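Local coordinates for Non-structural protein 9 (Avian infectious bronchitis virus, PDB 5C94) that probably binds single-stranded RNA as a homodimer within the coronavirus replication machinery, at residues C19-K33 with A47-F60. Sequence-based numbering, arbitrary orientation.
Sequences CVAGVDQAHCSVESK and AITSSNPNLKVASF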
ATOM      1  N   CYS A  19      12.186  -8.338  14.559  1.00 25.26           N
ATOM      2  CA  CYS A  19      13.136  -9.211  13.894  1.00 19.34           C
ATOM      3  C   CYS A  19      14.499  -8.646  14.171  1.00 20.51           C
ATOM      4  O   CYS A  19      14.624  -7.675  14.913  1.00 27.02           O
ATOM      5  CB  CYS A  19      12.891  -9.287  12.394  1.00 12.03           C
ATOM      6  SG  CYS A  19      13.180  -7.716  11.530  1.00 23.69           S
ATOM      7  N   VAL A  20      15.518  -9.236  13.557  1.00 25.10           N
ATOM      8  CA  VAL A  20      16.882  -8.751  13.709  1.00 23.43           C
ATOM      9  C   VAL A  20      17.464  -8.474  12.331  1.00 22.34           C
ATOM     10  O   VAL A  20      17.039  -9.059  11.344  1.00 29.14           O
ATOM     11  CB  VAL A  20      17.778  -9.763  14.483  1.00 19.43           C
ATOM     12  CG1 VAL A  20      17.295  -9.918  15.907  1.00 24.61           C
ATOM     13  CG2 VAL A  20      17.764 -11.121  13.798  1.00 15.66           C
ATOM     14  N   ALA A  21      18.437  -7.573  12.275  1.00 21.47           N
ATOM     15  CA  ALA A  21      19.057  -7.175  11.024  1.00 19.50           C
ATOM     16  C   ALA A  21      20.494  -6.787  11.322  1.00 25.99           C
ATOM     17  O   ALA A  21      20.877  -6.683  12.488  1.00 26.79           O
ATOM     18  CB  ALA A  21      18.301  -6.024  10.385  1.00 17.95           C
ATOM     19  N   GLY A  22      21.288  -6.585  10.274  1.00 25.98           N
ATOM     20  CA  GLY A  22      22.704  -6.308  10.433  1.00 28.64           C
ATOM     21  C   GLY A  22      23.328  -5.763   9.161  1.00 31.21           C
ATOM     22  O   GLY A  22      22.656  -5.671   8.123  1.00 24.63           O
ATOM     23  N   VAL A  23      24.601  -5.379   9.227  1.00 24.01           N
ATOM     24  CA  VAL A  23      25.258  -4.907   8.019  1.00 29.90           C
ATOM     25  C   VAL A  23      25.702  -6.089   7.134  1.00 30.22           C
ATOM     26  O   VAL A  23      26.002  -5.910   5.962  1.00 29.57           O
ATOM     27  CB  VAL A  23      26.451  -3.989   8.348  1.00 26.46           C
ATOM     28  CG1 VAL A  23      26.049  -2.964   9.386  1.00 19.18           C
ATOM     29  CG2 VAL A  23      27.625  -4.807   8.822  1.00 35.67           C
ATOM     30  N   ASP A  24      25.727  -7.292   7.700  1.00 24.82           N
ATOM     31  CA  ASP A  24      25.856  -8.518   6.916  1.00 22.51           C
ATOM     32  C   ASP A  24      25.195  -9.681   7.660  1.00 26.03           C
ATOM     33  O   ASP A  24      24.843  -9.551   8.840  1.00 23.82           O
ATOM     34  CB  ASP A  24      27.325  -8.844   6.620  1.00 30.09           C
ATOM     35  CG  ASP A  24      28.165  -9.004   7.879  1.00 31.16           C
ATOM     36  OD1 ASP A  24      27.844  -9.871   8.727  1.00 28.06           O
ATOM     37  OD2 ASP A  24      29.164  -8.271   8.004  1.00 34.18           O
ATOM     38  N   GLN A  25      25.053 -10.822   6.987  1.00 22.27           N
ATOM     39  CA  GLN A  25      24.311 -11.949   7.549  1.00 20.60           C
ATOM     40  C   GLN A  25      24.946 -12.552   8.808  1.00 27.54           C
ATOM     41  O   GLN A  25      24.257 -13.123   9.665  1.00 30.27           O
ATOM     42  CB  GLN A  25      24.147 -13.021   6.483  1.00 28.51           C
ATOM     43  CG  GLN A  25      23.990 -14.416   7.039  1.00 43.69           C
ATOM     44  CD  GLN A  25      23.695 -15.420   5.970  1.00 60.26           C
ATOM     45  OE1 GLN A  25      23.407 -15.058   4.823  1.00 62.89           O
ATOM     46  NE2 GLN A  25      23.745 -16.696   6.333  1.00 68.22           N
ATOM     47  N   ALA A  26      26.250 -12.463   8.923  1.00 27.68           N
ATOM     48  CA  ALA A  26      26.931 -12.971  10.080  1.00 24.76           C
ATOM     49  C   ALA A  26      26.748 -12.092  11.309  1.00 28.23           C
ATOM     50  O   ALA A  26      27.037 -12.483  12.388  1.00 29.05           O
ATOM     51  CB  ALA A  26      28.393 -13.175   9.776  1.00 17.67           C
ATOM     52  N   HIS A  27      26.212 -10.909  11.121  1.00 28.04           N
ATOM     53  CA  HIS A  27      26.089  -9.956  12.203  1.00 32.32           C
ATOM     54  C   HIS A  27      24.716  -9.286  12.235  1.00 30.59           C
ATOM     55  O   HIS A  27      24.626  -8.111  12.068  1.00 36.91           O
ATOM     56  CB  HIS A  27      27.244  -8.928  12.144  1.00 26.99           C
ATOM     57  CG  HIS A  27      28.606  -9.546  12.151  1.00 31.16           C
ATOM     58  ND1 HIS A  27      29.262  -9.904  11.004  1.00 31.03           N
ATOM     59  CD2 HIS A  27      29.411  -9.909  13.160  1.00 21.61           C
ATOM     60  CE1 HIS A  27      30.409 -10.452  11.301  1.00 25.25           C
ATOM     61  NE2 HIS A  27      30.530 -10.454  12.604  1.00 28.99           N
ATOM     62  N   CYS A  28      23.659 -10.046  12.457  1.00 30.31           N
ATOM     63  CA  CYS A  28      22.305  -9.495  12.515  1.00 27.40           C
ATOM     64  C   CYS A  28      22.001  -9.283  13.987  1.00 28.97           C
ATOM     65  O   CYS A  28      21.295 -10.076  14.611  1.00 33.18           O
ATOM     66  CB  CYS A  28      21.251 -10.419  11.911  1.00 26.54           C
ATOM     67  SG  CYS A  28      21.307 -10.463  10.133  1.00 28.52           S
ATOM     68  N   SER A  29      22.538  -8.209  14.541  1.00 25.79           N
ATOM     69  CA  SER A  29      22.439  -7.968  15.966  1.00 20.59           C
ATOM     70  C   SER A  29      21.579  -6.759  16.287  1.00 24.68           C
ATOM     71  O   SER A  29      21.492  -6.346  17.446  1.00 35.83           O
ATOM     72  CB  SER A  29      23.836  -7.782  16.555  1.00 26.87           C
ATOM     73  OG  SER A  29      24.467  -6.636  15.989  1.00 24.40           O
ATOM     74  N   VAL A  30      20.967  -6.178  15.257  1.00 18.80           N
ATOM     75  CA  VAL A  30      20.180  -4.973  15.433  1.00 23.71           C
ATOM     76  C   VAL A  30      18.688  -5.264  15.406  1.00 28.38           C
ATOM     77  O   VAL A  30      18.125  -5.541  14.338  1.00 24.31           O
ATOM     78  CB  VAL A  30      20.506  -3.927  14.353  1.00 27.37           C
ATOM     79  CG1 VAL A  30      19.698  -2.625  14.590  1.00 10.77           C
ATOM     80  CG2 VAL A  30      21.989  -3.650  14.337  1.00 19.04           C
ATOM     81  N   GLU A  31      18.052  -5.191  16.574  1.00 28.66           N
ATOM     82  CA  GLU A  31      16.619  -5.464  16.672  1.00 25.36           C
ATOM     83  C   GLU A  31      15.887  -4.441  15.844  1.00 23.94           C
ATOM     84  O   GLU A  31      16.175  -3.253  15.929  1.00 23.30           O
ATOM     85  CB  GLU A  31      16.119  -5.423  18.119  1.00 23.65           C
ATOM     86  CG  GLU A  31      14.684  -5.951  18.291  1.00 29.87           C
ATOM     87  CD  GLU A  31      14.230  -5.948  19.743  1.00 36.09           C
ATOM     88  OE1 GLU A  31      14.907  -6.586  20.581  1.00 37.32           O
ATOM     89  OE2 GLU A  31      13.198  -5.312  20.045  1.00 43.64           O
ATOM     90  N   SER A  32      14.966  -4.916  15.016  1.00 22.54           N
ATOM     91  CA  SER A  32      14.244  -4.049  14.115  1.00 18.68           C
ATOM     92  C   SER A  32      12.811  -4.513  14.037  1.00 19.94           C
ATOM     93  O   SER A  32      12.441  -5.522  14.629  1.00 26.65           O
ATOM     94  CB  SER A  32      14.876  -4.046  12.721  1.00 22.04           C
ATOM     95  OG  SER A  32      16.290  -3.983  12.795  1.00 24.70           O
ATOM     96  N   LYS A  33      12.019  -3.747  13.304  1.00 23.26           N
ATOM     97  CA  LYS A  33      10.603  -3.993  13.113  1.00 28.88           C
ATOM     98  C   LYS A  33      10.367  -4.448  11.666  1.00 27.54           C
ATOM     99  O   LYS A  33      10.775  -3.752  10.726  1.00 25.14           O
ATOM    100  CB  LYS A  33       9.821  -2.713  13.419  1.00 20.25           C
ATOM    101  CG  LYS A  33       8.319  -2.883  13.602  1.00 31.73           C
ATOM    102  CD  LYS A  33       7.631  -1.577  13.226  1.00 47.08           C
ATOM    103  CE  LYS A  33       6.575  -1.177  14.230  1.00 52.28           C
ATOM    104  NZ  LYS A  33       7.212  -0.894  15.540  1.00 58.00           N
ATOM    105  N   ALA A  47       9.243  -5.712   4.391  1.00 16.66           N
ATOM    106  CA  ALA A  47      10.082  -4.578   4.726  1.00 21.14           C
ATOM    107  C   ALA A  47      10.502  -4.618   6.179  1.00 19.98           C
ATOM    108  O   ALA A  47       9.850  -5.267   6.996  1.00 16.59           O
ATOM    109  CB  ALA A  47       9.353  -3.282   4.435  1.00 18.45           C
ATOM    110  N   ILE A  48      11.602  -3.941   6.502  1.00 13.10           N
ATOM    111  CA  ILE A  48      11.928  -3.703   7.905  1.00 18.44           C
ATOM    112  C   ILE A  48      12.162  -2.212   8.110  1.00 16.74           C
ATOM    113  O   ILE A  48      12.489  -1.501   7.158  1.00 18.71           O
ATOM    114  CB  ILE A  48      13.167  -4.510   8.383  1.00 20.98           C
ATOM    115  CG1 ILE A  48      14.452  -3.896   7.840  1.00 20.84           C
ATOM    116  CG2 ILE A  48      13.046  -6.009   8.020  1.00 17.16           C
ATOM    117  CD1 ILE A  48      15.634  -4.099   8.754  1.00 26.91           C
ATOM    118  N   THR A  49      11.936  -1.733   9.333  1.00 12.98           N
ATOM    119  CA  THR A  49      12.307  -0.366   9.690  1.00 15.80           C
ATOM    120  C   THR A  49      13.325  -0.324  10.830  1.00 23.09           C
ATOM    121  O   THR A  49      13.380  -1.225  11.682  1.00 21.55           O
ATOM    122  CB  THR A  49      11.084   0.490  10.094  1.00 14.63           C
ATOM    123  OG1 THR A  49      10.360  -0.149  11.154  1.00 24.42           O
ATOM    124  CG2 THR A  49      10.176   0.708   8.898  1.00 12.79           C
ATOM    125  N   SER A  50      14.125   0.736  10.843  1.00 20.25           N
ATOM    126  CA  SER A  50      15.201   0.853  11.809  1.00 22.14           C
ATOM    127  C   SER A  50      15.717   2.277  11.897  1.00 22.38           C
ATOM    128  O   SER A  50      15.554   3.057  10.962  1.00 25.51           O
ATOM    129  CB  SER A  50      16.345  -0.102  11.436  1.00 24.67           C
ATOM    130  OG  SER A  50      17.404  -0.011  12.377  1.00 19.52           O
ATOM    131  N   SER A  51      16.353   2.606  13.015  1.00 24.26           N
ATOM    132  CA  SER A  51      17.031   3.896  13.156  1.00 25.22           C
ATOM    133  C   SER A  51      18.378   3.849  12.452  1.00 21.66           C
ATOM    134  O   SER A  51      18.950   4.871  12.085  1.00 27.75           O
ATOM    135  CB  SER A  51      17.234   4.234  14.622  1.00 22.20           C
ATOM    136  OG  SER A  51      17.594   3.066  15.343  1.00 34.88           O
ATOM    137  N   ASN A  52      18.884   2.634  12.297  1.00 19.16           N
ATOM    138  CA  ASN A  52      20.151   2.363  11.636  1.00 21.88           C
ATOM    139  C   ASN A  52      20.026   2.392  10.097  1.00 22.62           C
ATOM    140  O   ASN A  52      19.229   1.648   9.521  1.00 21.90           O
ATOM    141  CB  ASN A  52      20.655   0.996  12.119  1.00 20.00           C
ATOM    142  CG  ASN A  52      22.083   0.697  11.705  1.00 24.29           C
ATOM    143  OD1 ASN A  52      22.503   0.963  10.568  1.00 25.86           O
ATOM    144  ND2 ASN A  52      22.831   0.080  12.623  1.00 19.22           N
ATOM    145  N   PRO A  53      20.823   3.244   9.430  1.00 14.35           N
ATOM    146  CA  PRO A  53      20.835   3.376   7.962  1.00 20.57           C
ATOM    147  C   PRO A  53      21.753   2.393   7.220  1.00 22.90           C
ATOM    148  O   PRO A  53      21.786   2.410   5.989  1.00 22.29           O
ATOM    149  CB  PRO A  53      21.355   4.800   7.748  1.00 15.72           C
ATOM    150  CG  PRO A  53      22.328   4.986   8.896  1.00 13.89           C
ATOM    151  CD  PRO A  53      21.656   4.271  10.081  1.00 12.05           C
ATOM    152  N   ASN A  54      22.478   1.545   7.938  1.00 23.26           N
ATOM    153  CA  ASN A  54      23.502   0.741   7.281  1.00 26.62           C
ATOM    154  C   ASN A  54      23.180  -0.725   7.122  1.00 29.25           C
ATOM    155  O   ASN A  54      24.070  -1.513   6.790  1.00 36.80           O
ATOM    156  CB  ASN A  54      24.807   0.862   8.043  1.00 30.60           C
ATOM    157  CG  ASN A  54      25.239   2.284   8.190  1.00 26.21           C
ATOM    158  OD1 ASN A  54      25.500   2.957   7.197  1.00 28.15           O
ATOM    159  ND2 ASN A  54      25.309   2.760   9.426  1.00 19.58           N
ATOM    160  N   LEU A  55      21.926  -1.094   7.358  1.00 21.11           N
ATOM    161  CA  LEU A  55      21.547  -2.499   7.352  1.00 16.42           C
ATOM    162  C   LEU A  55      21.548  -3.070   5.938  1.00 24.35           C
ATOM    163  O   LEU A  55      21.249  -2.357   4.970  1.00 23.43           O
ATOM    164  CB  LEU A  55      20.181  -2.677   7.997  1.00 17.87           C
ATOM    165  CG  LEU A  55      20.086  -2.089   9.400  1.00 22.38           C
ATOM    166  CD1 LEU A  55      18.688  -2.272   9.931  1.00 16.46           C
ATOM    167  CD2 LEU A  55      21.108  -2.736  10.330  1.00 21.18           C
ATOM    168  N   LYS A  56      21.910  -4.336   5.815  1.00 20.73           N
ATOM    169  CA  LYS A  56      21.935  -5.017   4.539  1.00 14.72           C
ATOM    170  C   LYS A  56      21.215  -6.333   4.499  1.00 22.36           C
ATOM    171  O   LYS A  56      20.923  -6.824   3.463  1.00 31.13           O
ATOM    172  CB  LYS A  56      23.356  -5.373   4.128  1.00 20.83           C
ATOM    173  CG  LYS A  56      24.285  -4.254   3.721  1.00 26.37           C
ATOM    174  CD  LYS A  56      23.607  -3.203   2.898  1.00 36.93           C
ATOM    175  CE  LYS A  56      24.478  -2.706   1.784  1.00 47.40           C
ATOM    176  NZ  LYS A  56      24.038  -3.223   0.464  1.00 54.68           N
ATOM    177  N   VAL A  57      20.964  -6.915   5.645  1.00 22.87           N
ATOM    178  CA  VAL A  57      20.414  -8.275   5.742  1.00 25.42           C
ATOM    179  C   VAL A  57      19.409  -8.302   6.901  1.00 28.02           C
ATOM    180  O   VAL A  57      19.632  -7.680   7.947  1.00 24.44           O
ATOM    181  CB  VAL A  57      21.499  -9.393   5.940  1.00 21.79           C
ATOM    182  CG1 VAL A  57      20.876 -10.764   6.179  1.00 19.75           C
ATOM    183  CG2 VAL A  57      22.447  -9.458   4.756  1.00 13.78           C
ATOM    184  N   ALA A  58      18.299  -9.007   6.729  1.00 25.46           N
ATOM    185  CA  ALA A  58      17.357  -9.170   7.832  1.00 22.26           C
ATOM    186  C   ALA A  58      17.183 -10.641   8.138  1.00 27.47           C
ATOM    187  O   ALA A  58      17.480 -11.507   7.299  1.00 27.27           O
ATOM    188  CB  ALA A  58      16.019  -8.537   7.513  1.00 18.30           C
ATOM    189  N   SER A  59      16.701 -10.928   9.343  1.00 24.01           N
ATOM    190  CA  SER A  59      16.503 -12.316   9.744  1.00 23.80           C
ATOM    191  C   SER A  59      15.264 -12.517  10.607  1.00 22.84           C
ATOM    192  O   SER A  59      14.911 -11.681  11.451  1.00 25.78           O
ATOM    193  CB  SER A  59      17.737 -12.833  10.480  1.00 24.97           C
ATOM    194  OG  SER A  59      17.701 -14.242  10.554  1.00 27.76           O
ATOM    195  N   PHE A  60      14.611 -13.646  10.382  1.00 25.21           N
ATOM    196  CA  PHE A  60      13.381 -13.975  11.087  1.00 32.24           C
ATOM    197  C   PHE A  60      13.001 -15.442  10.852  1.00 36.61           C
ATOM    198  O   PHE A  60      13.652 -16.158  10.070  1.00 31.07           O
ATOM    199  CB  PHE A  60      12.254 -13.048  10.639  1.00 25.64           C
ATOM    200  CG  PHE A  60      12.160 -12.894   9.146  1.00 25.59           C
ATOM    201  CD1 PHE A  60      11.588 -13.899   8.365  1.00 23.55           C
ATOM    202  CD2 PHE A  60      12.645 -11.747   8.522  1.00 28.75           C
ATOM    203  CE1 PHE A  60      11.504 -13.768   6.980  1.00 30.35           C
ATOM    204  CE2 PHE A  60      12.563 -11.596   7.131  1.00 31.90           C
ATOM    205  CZ  PHE A  60      11.994 -12.613   6.358  1.00 36.20           C
TER
HETATM  206  O   HOH W   1      16.603  -0.647  14.667  1.00 31.48           O
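V20 and S59 form an antiparallel hydrogen-bonded pair, in which V20 N donates to S59 O at 3.3 Å and S59 N to V20 O at 2.8 Å, and strand 57-60 continues against strand 19-22 as far as G22, their axes at 155°. At the other edge of the hairpin 19-33, K33 pairs with T49 in the same way, T49 N lying 2.7 Å from K33 O. Here the strands meet at 120°, a divergence consistent with the strongly coiled sheet of the nsp9 barrel, in which the strand order 57-61, 12-22, 30-39, 42-50 makes the two strands of 47-60 flank the hairpin 19-33. A classic beta bulge ends the first ladder: K56 N and V57 N both donate to G22 O, K56 N the straighter of the two. G22 has no side chain, and L55 CD2 packs 3.9 Å from its CA.

On the face of A21 and A58, I48 reaches into the hairpin. Its CG1 sits between backbone N and carbonyl carbon (chi1 75°), and the branch ends with CD1 3.7 Å from A21 CB and also against S32 CB, while CG2 meets C19 SG. L55 CD1 reaches the same A21 methyl, and L72 covers I48 and L55 from outside the two segments. On the other face, V57 CG1 lies against C28 SG and Q25 CB, and CG2 against the D24-Q25 peptide; S59 CB touches V20 CG2, its OG turned to Q67 and I68 O. The loop between strands 47-50 and 57-60 is shaped by an ST turn at S50 and an Asx turn, in which N52 OD1 accepts N54 N at 2.7 Å in its carbonyl plane.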